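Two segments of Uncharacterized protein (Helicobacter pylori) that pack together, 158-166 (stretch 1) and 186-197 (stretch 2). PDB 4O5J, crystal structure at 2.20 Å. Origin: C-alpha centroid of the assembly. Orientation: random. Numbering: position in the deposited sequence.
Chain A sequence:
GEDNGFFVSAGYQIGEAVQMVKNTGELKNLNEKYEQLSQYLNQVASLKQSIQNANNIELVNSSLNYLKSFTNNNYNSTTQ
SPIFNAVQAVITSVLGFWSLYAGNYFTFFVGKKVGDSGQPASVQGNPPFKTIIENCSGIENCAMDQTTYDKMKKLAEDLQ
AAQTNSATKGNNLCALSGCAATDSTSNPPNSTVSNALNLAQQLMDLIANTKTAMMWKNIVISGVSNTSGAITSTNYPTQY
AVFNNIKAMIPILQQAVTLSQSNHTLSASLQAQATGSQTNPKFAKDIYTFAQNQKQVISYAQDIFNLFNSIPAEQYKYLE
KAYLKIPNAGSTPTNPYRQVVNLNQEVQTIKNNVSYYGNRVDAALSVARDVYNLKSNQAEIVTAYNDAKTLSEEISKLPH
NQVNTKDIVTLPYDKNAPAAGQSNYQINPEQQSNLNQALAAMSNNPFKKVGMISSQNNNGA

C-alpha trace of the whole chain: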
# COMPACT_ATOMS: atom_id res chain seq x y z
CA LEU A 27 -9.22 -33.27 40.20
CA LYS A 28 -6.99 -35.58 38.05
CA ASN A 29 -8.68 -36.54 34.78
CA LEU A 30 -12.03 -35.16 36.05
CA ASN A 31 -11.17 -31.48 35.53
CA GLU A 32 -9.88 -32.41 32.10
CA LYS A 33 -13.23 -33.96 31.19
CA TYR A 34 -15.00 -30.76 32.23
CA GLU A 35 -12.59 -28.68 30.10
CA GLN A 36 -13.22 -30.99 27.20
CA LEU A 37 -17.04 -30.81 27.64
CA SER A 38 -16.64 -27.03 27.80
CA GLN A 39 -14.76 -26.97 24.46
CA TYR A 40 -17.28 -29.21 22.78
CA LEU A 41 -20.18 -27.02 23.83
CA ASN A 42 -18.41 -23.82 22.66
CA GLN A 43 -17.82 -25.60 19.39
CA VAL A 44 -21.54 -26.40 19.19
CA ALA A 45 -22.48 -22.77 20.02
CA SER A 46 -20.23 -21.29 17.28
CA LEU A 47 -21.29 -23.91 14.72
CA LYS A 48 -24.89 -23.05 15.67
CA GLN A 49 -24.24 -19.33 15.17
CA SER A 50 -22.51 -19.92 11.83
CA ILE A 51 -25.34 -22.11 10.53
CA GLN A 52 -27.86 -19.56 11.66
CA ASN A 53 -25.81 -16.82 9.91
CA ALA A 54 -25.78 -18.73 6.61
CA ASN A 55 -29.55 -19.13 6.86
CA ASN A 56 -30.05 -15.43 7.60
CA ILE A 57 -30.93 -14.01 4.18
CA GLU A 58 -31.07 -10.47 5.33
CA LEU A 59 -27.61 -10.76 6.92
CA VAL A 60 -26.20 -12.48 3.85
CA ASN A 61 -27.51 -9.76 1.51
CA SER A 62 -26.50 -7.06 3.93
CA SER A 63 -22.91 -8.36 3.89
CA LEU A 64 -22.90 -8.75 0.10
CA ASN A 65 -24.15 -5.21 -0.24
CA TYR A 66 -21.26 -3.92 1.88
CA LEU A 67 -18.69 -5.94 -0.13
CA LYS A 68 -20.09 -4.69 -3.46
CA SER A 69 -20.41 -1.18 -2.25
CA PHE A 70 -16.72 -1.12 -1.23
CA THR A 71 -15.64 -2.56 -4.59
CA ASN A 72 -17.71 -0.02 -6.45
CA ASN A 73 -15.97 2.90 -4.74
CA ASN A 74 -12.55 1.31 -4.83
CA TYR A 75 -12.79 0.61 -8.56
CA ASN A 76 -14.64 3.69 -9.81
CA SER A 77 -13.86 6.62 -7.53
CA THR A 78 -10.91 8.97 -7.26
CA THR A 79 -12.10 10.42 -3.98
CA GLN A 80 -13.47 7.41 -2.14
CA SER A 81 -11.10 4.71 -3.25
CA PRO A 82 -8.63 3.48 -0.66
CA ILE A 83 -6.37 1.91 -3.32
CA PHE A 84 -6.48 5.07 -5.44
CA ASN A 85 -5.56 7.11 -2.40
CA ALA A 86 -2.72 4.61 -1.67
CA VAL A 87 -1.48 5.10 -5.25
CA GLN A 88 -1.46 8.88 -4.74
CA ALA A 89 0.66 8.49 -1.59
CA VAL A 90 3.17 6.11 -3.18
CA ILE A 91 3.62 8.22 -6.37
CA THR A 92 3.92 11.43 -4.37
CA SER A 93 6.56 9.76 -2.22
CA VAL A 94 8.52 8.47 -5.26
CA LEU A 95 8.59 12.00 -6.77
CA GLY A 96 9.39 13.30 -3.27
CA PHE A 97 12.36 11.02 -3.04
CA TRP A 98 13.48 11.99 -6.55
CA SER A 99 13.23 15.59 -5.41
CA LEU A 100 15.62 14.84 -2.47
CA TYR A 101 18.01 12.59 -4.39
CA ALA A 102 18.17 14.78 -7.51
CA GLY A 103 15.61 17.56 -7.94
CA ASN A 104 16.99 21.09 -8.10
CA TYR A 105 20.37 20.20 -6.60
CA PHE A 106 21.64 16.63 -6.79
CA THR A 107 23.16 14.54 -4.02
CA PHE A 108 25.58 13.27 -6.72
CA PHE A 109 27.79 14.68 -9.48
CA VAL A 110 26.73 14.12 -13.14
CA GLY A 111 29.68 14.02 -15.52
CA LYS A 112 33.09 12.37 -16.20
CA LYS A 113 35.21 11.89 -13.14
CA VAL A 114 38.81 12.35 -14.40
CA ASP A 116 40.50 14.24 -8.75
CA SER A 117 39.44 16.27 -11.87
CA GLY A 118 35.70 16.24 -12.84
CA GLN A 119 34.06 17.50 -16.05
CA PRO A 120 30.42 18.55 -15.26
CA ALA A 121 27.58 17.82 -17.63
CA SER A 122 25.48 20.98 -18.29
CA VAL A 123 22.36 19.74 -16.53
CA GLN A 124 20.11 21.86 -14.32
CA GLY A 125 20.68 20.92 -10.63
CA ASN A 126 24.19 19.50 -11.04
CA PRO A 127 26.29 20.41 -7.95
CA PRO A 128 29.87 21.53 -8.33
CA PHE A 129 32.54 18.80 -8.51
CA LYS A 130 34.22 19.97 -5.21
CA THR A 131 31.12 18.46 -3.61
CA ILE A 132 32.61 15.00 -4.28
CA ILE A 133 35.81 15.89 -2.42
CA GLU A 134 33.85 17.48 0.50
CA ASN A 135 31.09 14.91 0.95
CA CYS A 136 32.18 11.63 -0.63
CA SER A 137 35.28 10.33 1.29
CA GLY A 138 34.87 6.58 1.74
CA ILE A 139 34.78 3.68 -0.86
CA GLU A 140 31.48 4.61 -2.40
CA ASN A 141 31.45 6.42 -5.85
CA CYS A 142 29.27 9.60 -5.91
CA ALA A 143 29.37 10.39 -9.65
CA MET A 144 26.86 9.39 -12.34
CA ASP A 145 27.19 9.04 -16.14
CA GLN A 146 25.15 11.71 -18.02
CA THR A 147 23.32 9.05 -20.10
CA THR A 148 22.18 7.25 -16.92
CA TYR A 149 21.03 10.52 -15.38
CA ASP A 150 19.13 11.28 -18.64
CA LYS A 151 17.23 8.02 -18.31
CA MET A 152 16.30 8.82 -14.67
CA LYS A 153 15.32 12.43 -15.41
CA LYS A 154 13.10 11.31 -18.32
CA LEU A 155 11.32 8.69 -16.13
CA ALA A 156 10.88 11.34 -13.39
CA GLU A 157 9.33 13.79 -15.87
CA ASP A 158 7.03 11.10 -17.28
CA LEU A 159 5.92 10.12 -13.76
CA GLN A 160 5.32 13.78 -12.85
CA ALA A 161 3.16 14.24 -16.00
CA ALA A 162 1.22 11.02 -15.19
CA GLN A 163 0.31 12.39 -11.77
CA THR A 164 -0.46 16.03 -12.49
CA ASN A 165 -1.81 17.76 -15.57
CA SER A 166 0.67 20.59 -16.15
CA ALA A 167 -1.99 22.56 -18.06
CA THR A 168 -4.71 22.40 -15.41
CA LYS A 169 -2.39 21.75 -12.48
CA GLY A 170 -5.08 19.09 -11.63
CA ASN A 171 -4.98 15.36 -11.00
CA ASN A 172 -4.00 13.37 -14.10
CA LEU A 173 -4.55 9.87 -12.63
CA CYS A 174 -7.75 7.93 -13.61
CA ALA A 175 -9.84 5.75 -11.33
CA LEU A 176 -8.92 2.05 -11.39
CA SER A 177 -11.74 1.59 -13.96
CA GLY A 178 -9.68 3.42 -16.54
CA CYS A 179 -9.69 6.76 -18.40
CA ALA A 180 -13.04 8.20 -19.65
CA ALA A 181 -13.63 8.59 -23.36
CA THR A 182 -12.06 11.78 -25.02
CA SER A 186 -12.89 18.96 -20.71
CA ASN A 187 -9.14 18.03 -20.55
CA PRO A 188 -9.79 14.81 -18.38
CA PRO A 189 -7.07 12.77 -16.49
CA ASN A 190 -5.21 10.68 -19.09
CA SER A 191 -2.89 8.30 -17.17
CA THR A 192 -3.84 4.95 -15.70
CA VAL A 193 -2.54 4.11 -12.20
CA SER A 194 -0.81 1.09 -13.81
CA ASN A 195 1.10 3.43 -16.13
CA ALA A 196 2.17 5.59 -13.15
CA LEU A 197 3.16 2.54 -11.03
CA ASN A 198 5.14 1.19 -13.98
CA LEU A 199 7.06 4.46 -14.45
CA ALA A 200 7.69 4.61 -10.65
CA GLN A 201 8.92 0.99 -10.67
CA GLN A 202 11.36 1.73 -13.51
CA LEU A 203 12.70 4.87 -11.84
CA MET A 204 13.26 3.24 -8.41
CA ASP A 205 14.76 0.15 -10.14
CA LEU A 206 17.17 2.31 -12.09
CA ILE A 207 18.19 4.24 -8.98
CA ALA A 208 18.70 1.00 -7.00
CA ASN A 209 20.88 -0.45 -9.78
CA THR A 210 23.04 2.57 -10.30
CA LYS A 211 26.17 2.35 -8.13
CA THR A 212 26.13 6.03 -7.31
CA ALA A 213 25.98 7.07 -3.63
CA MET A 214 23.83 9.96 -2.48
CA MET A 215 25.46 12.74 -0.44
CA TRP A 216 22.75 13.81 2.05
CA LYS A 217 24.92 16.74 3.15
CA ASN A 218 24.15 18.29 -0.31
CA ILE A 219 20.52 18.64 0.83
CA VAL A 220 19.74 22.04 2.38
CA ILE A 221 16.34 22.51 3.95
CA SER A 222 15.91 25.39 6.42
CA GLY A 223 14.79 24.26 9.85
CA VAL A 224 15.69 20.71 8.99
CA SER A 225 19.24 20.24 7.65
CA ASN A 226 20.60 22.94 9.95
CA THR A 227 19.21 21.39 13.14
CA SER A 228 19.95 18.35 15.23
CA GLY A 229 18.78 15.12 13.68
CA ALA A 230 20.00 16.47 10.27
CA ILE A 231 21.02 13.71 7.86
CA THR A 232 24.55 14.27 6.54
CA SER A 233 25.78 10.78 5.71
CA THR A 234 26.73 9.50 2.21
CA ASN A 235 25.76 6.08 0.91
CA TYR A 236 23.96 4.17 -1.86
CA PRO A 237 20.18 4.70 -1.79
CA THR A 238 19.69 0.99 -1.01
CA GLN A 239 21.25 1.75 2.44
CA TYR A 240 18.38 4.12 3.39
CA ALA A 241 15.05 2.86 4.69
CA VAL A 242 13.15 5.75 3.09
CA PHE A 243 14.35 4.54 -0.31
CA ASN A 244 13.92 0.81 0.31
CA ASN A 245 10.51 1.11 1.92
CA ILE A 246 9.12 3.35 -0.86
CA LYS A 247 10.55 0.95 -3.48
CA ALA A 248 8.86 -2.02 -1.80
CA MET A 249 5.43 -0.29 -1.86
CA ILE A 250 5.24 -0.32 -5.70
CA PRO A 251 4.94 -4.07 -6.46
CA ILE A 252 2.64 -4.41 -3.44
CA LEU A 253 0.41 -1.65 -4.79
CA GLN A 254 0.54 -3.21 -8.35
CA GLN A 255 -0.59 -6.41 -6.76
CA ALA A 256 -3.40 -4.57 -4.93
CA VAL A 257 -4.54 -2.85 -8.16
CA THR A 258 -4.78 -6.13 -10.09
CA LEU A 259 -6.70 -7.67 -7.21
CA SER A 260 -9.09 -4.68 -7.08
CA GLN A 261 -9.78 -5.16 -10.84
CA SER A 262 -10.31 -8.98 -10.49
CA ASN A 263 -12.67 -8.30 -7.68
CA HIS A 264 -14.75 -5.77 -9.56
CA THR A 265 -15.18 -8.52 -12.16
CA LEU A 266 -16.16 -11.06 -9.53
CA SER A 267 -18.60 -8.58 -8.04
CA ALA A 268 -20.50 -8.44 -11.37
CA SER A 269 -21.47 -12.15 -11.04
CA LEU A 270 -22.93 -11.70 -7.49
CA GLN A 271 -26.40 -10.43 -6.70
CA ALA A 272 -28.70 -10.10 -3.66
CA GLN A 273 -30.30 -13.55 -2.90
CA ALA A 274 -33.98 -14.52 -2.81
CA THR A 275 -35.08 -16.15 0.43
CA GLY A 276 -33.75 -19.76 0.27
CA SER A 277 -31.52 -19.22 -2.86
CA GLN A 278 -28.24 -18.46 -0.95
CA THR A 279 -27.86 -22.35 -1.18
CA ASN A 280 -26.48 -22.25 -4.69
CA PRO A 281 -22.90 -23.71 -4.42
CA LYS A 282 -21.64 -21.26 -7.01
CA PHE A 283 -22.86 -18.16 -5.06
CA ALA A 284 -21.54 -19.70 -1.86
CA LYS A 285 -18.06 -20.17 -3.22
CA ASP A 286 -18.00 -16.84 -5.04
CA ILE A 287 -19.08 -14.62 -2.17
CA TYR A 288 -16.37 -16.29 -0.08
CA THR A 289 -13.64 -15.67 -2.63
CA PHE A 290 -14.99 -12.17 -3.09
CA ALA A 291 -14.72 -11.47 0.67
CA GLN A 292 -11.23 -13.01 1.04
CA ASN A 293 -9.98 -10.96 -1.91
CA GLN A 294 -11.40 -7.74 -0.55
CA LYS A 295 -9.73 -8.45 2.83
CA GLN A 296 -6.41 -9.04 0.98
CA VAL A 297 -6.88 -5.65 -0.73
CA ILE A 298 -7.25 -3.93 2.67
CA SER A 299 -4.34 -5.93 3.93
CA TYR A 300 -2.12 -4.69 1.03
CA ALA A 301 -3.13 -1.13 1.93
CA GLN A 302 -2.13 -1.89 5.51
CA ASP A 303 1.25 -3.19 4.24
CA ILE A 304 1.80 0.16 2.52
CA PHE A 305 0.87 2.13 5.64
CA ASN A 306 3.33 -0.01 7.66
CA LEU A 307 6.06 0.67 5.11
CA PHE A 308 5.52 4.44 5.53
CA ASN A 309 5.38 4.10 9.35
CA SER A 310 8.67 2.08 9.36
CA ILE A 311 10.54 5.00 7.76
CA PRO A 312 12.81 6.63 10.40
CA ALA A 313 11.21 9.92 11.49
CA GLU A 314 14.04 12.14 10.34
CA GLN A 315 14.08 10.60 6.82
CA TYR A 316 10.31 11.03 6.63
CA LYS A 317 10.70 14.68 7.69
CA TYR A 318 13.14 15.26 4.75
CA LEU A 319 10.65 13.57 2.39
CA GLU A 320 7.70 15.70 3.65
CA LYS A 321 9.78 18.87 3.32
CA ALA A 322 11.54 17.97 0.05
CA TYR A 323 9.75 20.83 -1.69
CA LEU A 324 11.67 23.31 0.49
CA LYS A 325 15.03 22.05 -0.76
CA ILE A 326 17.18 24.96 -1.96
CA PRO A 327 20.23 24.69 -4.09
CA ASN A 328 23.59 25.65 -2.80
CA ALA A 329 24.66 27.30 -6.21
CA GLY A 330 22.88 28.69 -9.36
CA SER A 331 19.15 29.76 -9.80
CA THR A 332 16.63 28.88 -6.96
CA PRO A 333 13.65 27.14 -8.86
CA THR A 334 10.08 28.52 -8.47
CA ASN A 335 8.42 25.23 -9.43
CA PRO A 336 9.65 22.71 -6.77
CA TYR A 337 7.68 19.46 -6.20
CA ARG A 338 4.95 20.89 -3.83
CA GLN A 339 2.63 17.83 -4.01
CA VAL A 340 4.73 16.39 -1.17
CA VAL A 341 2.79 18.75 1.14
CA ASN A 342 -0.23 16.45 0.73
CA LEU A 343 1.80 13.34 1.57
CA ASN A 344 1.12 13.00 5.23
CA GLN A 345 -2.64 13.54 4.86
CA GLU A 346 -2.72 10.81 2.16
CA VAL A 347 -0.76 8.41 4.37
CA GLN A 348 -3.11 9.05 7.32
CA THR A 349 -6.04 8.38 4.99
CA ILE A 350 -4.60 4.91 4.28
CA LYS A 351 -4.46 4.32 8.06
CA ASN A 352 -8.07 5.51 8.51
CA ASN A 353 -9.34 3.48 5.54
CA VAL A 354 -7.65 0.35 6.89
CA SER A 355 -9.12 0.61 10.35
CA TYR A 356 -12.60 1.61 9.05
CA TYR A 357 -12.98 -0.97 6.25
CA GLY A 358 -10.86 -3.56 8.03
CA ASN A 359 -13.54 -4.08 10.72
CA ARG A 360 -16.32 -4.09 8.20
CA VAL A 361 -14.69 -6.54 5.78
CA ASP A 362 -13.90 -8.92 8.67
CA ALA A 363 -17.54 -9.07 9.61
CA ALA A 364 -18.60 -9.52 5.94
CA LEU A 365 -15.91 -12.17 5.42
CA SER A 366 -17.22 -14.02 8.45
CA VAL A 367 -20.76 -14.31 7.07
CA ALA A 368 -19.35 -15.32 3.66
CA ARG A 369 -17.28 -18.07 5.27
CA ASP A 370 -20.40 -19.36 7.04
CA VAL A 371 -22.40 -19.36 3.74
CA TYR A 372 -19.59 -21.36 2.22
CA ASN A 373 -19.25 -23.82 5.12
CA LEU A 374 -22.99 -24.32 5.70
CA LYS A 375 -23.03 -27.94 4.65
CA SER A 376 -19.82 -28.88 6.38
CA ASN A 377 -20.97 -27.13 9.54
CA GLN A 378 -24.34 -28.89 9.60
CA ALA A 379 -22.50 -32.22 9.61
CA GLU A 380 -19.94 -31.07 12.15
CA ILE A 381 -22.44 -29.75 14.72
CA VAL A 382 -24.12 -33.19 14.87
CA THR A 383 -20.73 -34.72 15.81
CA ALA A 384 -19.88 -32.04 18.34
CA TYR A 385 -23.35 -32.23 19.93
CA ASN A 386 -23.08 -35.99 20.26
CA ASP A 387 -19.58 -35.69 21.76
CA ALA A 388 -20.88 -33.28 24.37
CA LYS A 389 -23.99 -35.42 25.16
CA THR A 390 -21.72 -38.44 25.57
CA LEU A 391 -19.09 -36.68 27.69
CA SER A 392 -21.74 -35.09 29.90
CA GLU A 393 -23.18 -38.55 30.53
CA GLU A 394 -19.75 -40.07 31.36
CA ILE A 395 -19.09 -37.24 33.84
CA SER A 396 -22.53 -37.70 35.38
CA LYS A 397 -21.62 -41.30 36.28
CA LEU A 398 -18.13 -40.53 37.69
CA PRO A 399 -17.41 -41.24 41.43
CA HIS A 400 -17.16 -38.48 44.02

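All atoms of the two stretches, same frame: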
# COMPACT_ATOMS: atom_id res chain seq x y z
N ASP A 158 8.21 11.86 -16.84
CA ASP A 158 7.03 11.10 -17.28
C ASP A 158 6.11 10.82 -16.07
O ASP A 158 4.87 10.93 -16.16
CB ASP A 158 7.42 9.78 -17.95
CG ASP A 158 8.09 10.00 -19.30
OD1 ASP A 158 8.74 9.06 -19.84
OD2 ASP A 158 8.00 11.15 -19.83
N LEU A 159 6.70 10.43 -14.95
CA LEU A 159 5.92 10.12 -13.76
C LEU A 159 5.22 11.40 -13.26
O LEU A 159 4.03 11.38 -12.92
CB LEU A 159 6.81 9.53 -12.65
CG LEU A 159 6.11 9.11 -11.38
CD1 LEU A 159 4.97 8.13 -11.68
CD2 LEU A 159 7.15 8.51 -10.42
N GLN A 160 5.95 12.51 -13.21
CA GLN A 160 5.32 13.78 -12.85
C GLN A 160 4.12 14.11 -13.76
O GLN A 160 3.04 14.52 -13.28
CB GLN A 160 6.37 14.89 -12.89
CG GLN A 160 5.81 16.31 -12.72
CD GLN A 160 5.26 16.51 -11.36
OE1 GLN A 160 4.04 16.52 -11.14
NE2 GLN A 160 6.13 16.61 -10.42
N ALA A 161 4.28 13.97 -15.09
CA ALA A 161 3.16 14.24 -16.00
C ALA A 161 1.98 13.28 -15.75
O ALA A 161 0.81 13.67 -15.88
CB ALA A 161 3.60 14.19 -17.48
N ALA A 162 2.28 12.01 -15.44
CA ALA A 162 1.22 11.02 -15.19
C ALA A 162 0.37 11.47 -14.00
O ALA A 162 -0.84 11.30 -13.99
CB ALA A 162 1.81 9.65 -14.94
N GLN A 163 1.02 12.03 -12.99
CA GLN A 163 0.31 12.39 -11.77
C GLN A 163 -0.50 13.68 -11.90
O GLN A 163 -1.64 13.77 -11.45
CB GLN A 163 1.30 12.52 -10.58
CG GLN A 163 0.59 13.03 -9.33
CD GLN A 163 1.54 13.15 -8.17
OE1 GLN A 163 2.60 13.78 -8.27
NE2 GLN A 163 1.16 12.54 -7.05
N THR A 164 0.10 14.69 -12.51
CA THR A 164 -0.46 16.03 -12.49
C THR A 164 -0.51 16.60 -13.90
O THR A 164 0.49 16.56 -14.64
CB THR A 164 0.41 16.94 -11.59
OG1 THR A 164 0.41 16.41 -10.26
CG2 THR A 164 -0.13 18.38 -11.54
N ASN A 165 -1.68 17.09 -14.30
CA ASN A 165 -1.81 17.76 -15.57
C ASN A 165 -1.16 19.15 -15.48
O ASN A 165 -1.65 20.02 -14.79
CB ASN A 165 -3.26 17.88 -15.92
CG ASN A 165 -3.48 18.53 -17.25
OD1 ASN A 165 -3.26 19.74 -17.42
ND2 ASN A 165 -3.93 17.74 -18.22
N SER A 166 -0.05 19.34 -16.19
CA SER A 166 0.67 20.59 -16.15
C SER A 166 -0.24 21.74 -16.56
O SER A 166 -0.19 22.80 -15.94
CB SER A 166 1.84 20.57 -17.10
OG SER A 166 1.35 20.55 -18.43
N SER A 186 -13.39 17.71 -21.25
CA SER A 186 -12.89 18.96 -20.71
C SER A 186 -11.46 18.82 -20.20
O SER A 186 -11.20 19.21 -19.07
CB SER A 186 -13.80 19.44 -19.59
N ASN A 187 -10.54 18.27 -21.00
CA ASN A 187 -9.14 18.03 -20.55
C ASN A 187 -8.96 16.91 -19.42
O ASN A 187 -8.18 17.09 -18.48
CB ASN A 187 -8.48 19.40 -20.17
CG ASN A 187 -7.01 19.51 -20.60
OD1 ASN A 187 -6.25 18.54 -20.63
ND2 ASN A 187 -6.62 20.70 -20.93
N PRO A 188 -9.70 15.75 -19.55
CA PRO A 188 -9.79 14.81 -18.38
C PRO A 188 -8.45 14.17 -18.01
O PRO A 188 -7.51 14.33 -18.77
CB PRO A 188 -10.81 13.72 -18.85
CG PRO A 188 -10.63 13.69 -20.34
CD PRO A 188 -10.24 15.12 -20.77
N PRO A 189 -8.34 13.48 -16.85
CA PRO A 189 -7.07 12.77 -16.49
C PRO A 189 -6.70 11.72 -17.55
O PRO A 189 -7.60 11.01 -18.01
CB PRO A 189 -7.40 12.10 -15.13
CG PRO A 189 -8.88 12.17 -15.02
CD PRO A 189 -9.31 13.41 -15.74
N ASN A 190 -5.45 11.59 -17.98
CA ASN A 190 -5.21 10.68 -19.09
C ASN A 190 -4.13 9.64 -18.80
O ASN A 190 -3.59 9.05 -19.70
CB ASN A 190 -4.98 11.50 -20.40
CG ASN A 190 -3.75 12.33 -20.33
OD1 ASN A 190 -2.82 12.04 -19.58
ND2 ASN A 190 -3.73 13.39 -21.11
N SER A 191 -3.83 9.38 -17.52
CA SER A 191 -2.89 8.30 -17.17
C SER A 191 -3.54 7.27 -16.28
O SER A 191 -4.25 7.64 -15.36
CB SER A 191 -1.64 8.88 -16.52
OG SER A 191 -0.84 7.85 -15.93
N THR A 192 -3.33 6.00 -16.57
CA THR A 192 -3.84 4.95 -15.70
C THR A 192 -2.91 4.88 -14.46
O THR A 192 -1.73 5.35 -14.53
CB THR A 192 -3.84 3.59 -16.36
OG1 THR A 192 -2.49 3.22 -16.67
CG2 THR A 192 -4.72 3.58 -17.68
N VAL A 193 -3.41 4.30 -13.36
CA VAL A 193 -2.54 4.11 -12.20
C VAL A 193 -1.49 3.07 -12.55
O VAL A 193 -0.38 3.14 -12.04
CB VAL A 193 -3.28 3.67 -10.92
CG1 VAL A 193 -4.31 4.69 -10.50
CG2 VAL A 193 -3.95 2.45 -11.21
N SER A 194 -1.82 2.09 -13.43
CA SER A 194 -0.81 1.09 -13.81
C SER A 194 0.34 1.74 -14.55
O SER A 194 1.49 1.34 -14.39
CB SER A 194 -1.37 0.01 -14.67
OG SER A 194 -2.30 -0.66 -13.82
N ASN A 195 0.03 2.72 -15.38
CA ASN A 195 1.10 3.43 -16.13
C ASN A 195 1.99 4.18 -15.12
O ASN A 195 3.20 4.12 -15.20
CB ASN A 195 0.44 4.44 -17.08
CG ASN A 195 1.44 5.30 -17.78
OD1 ASN A 195 2.35 4.77 -18.37
ND2 ASN A 195 1.34 6.61 -17.65
N ALA A 196 1.38 4.85 -14.15
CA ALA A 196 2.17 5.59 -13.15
C ALA A 196 3.02 4.61 -12.30
O ALA A 196 4.23 4.85 -12.12
CB ALA A 196 1.24 6.42 -12.29
N LEU A 197 2.42 3.52 -11.83
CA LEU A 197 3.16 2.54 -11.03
C LEU A 197 4.33 1.97 -11.83
O LEU A 197 5.43 1.77 -11.31
CB LEU A 197 2.28 1.43 -10.50
CG LEU A 197 1.28 1.97 -9.46
CD1 LEU A 197 0.31 0.88 -9.09
CD2 LEU A 197 2.03 2.48 -8.23

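Stretch 2 runs against stretch 1 in a nearly antiparallel sense: the axes of helix 158-163 and helix 193-197 make an angle of 156° between their N-to-C directions and approach to 9.5 Å. The contact is small, 253 Å² summed over both sides, and the backbones come nearest at Ala162 and Ser191, whose CA atoms lie 5.3 Å apart.

Along stretch 2, the first meeting is at Asn187, a poorly ordered, exposed residue. Its OD1 accepts from Asn165 ND2 at 3.4 Å with an N-H...acceptor angle of 135°; the long distance and bent angle make this a weak hydrogen bond, the one hydrogen bond between the stretches. Pro188 and Pro189 then carry the chain past Asn165 without touching stretch 1, Pro189 CA lying 7.3 Å from Asn165 CA.

At Ser191 the CA-to-CB bond points toward stretch 1, and OG sits 3.4 Å from Ala162 CB. A methyl cannot satisfy a hydroxyl, so the polar needs of OG are met within stretch 2: it donates to Thr192 O (3.0 Å) and accepts from Asn195 ND2 at 3.0 Å and a nearly linear 173°.

Thr192 points away and serves its own helix. As N-cap, its OG1 accepts from Asn195 N at 2.9 Å and 150°, occupying an amide in the first turn, where backbone acceptors are lacking.

Asn195 reaches across with its side-chain end, ND2 lying 4.1 Å from Ala162 CB, a contact without a polar partner on stretch 1. One residue on, Ala196 completes the apolar patch: its CB is 4.2 Å from Ala162 CB and 4.1 Å from Leu159 CD1. Leu159 extends there in a t, p rotamer, and its CD1 also packs 3.4 Å from Ala196 O. Leu197 turns away from stretch 1.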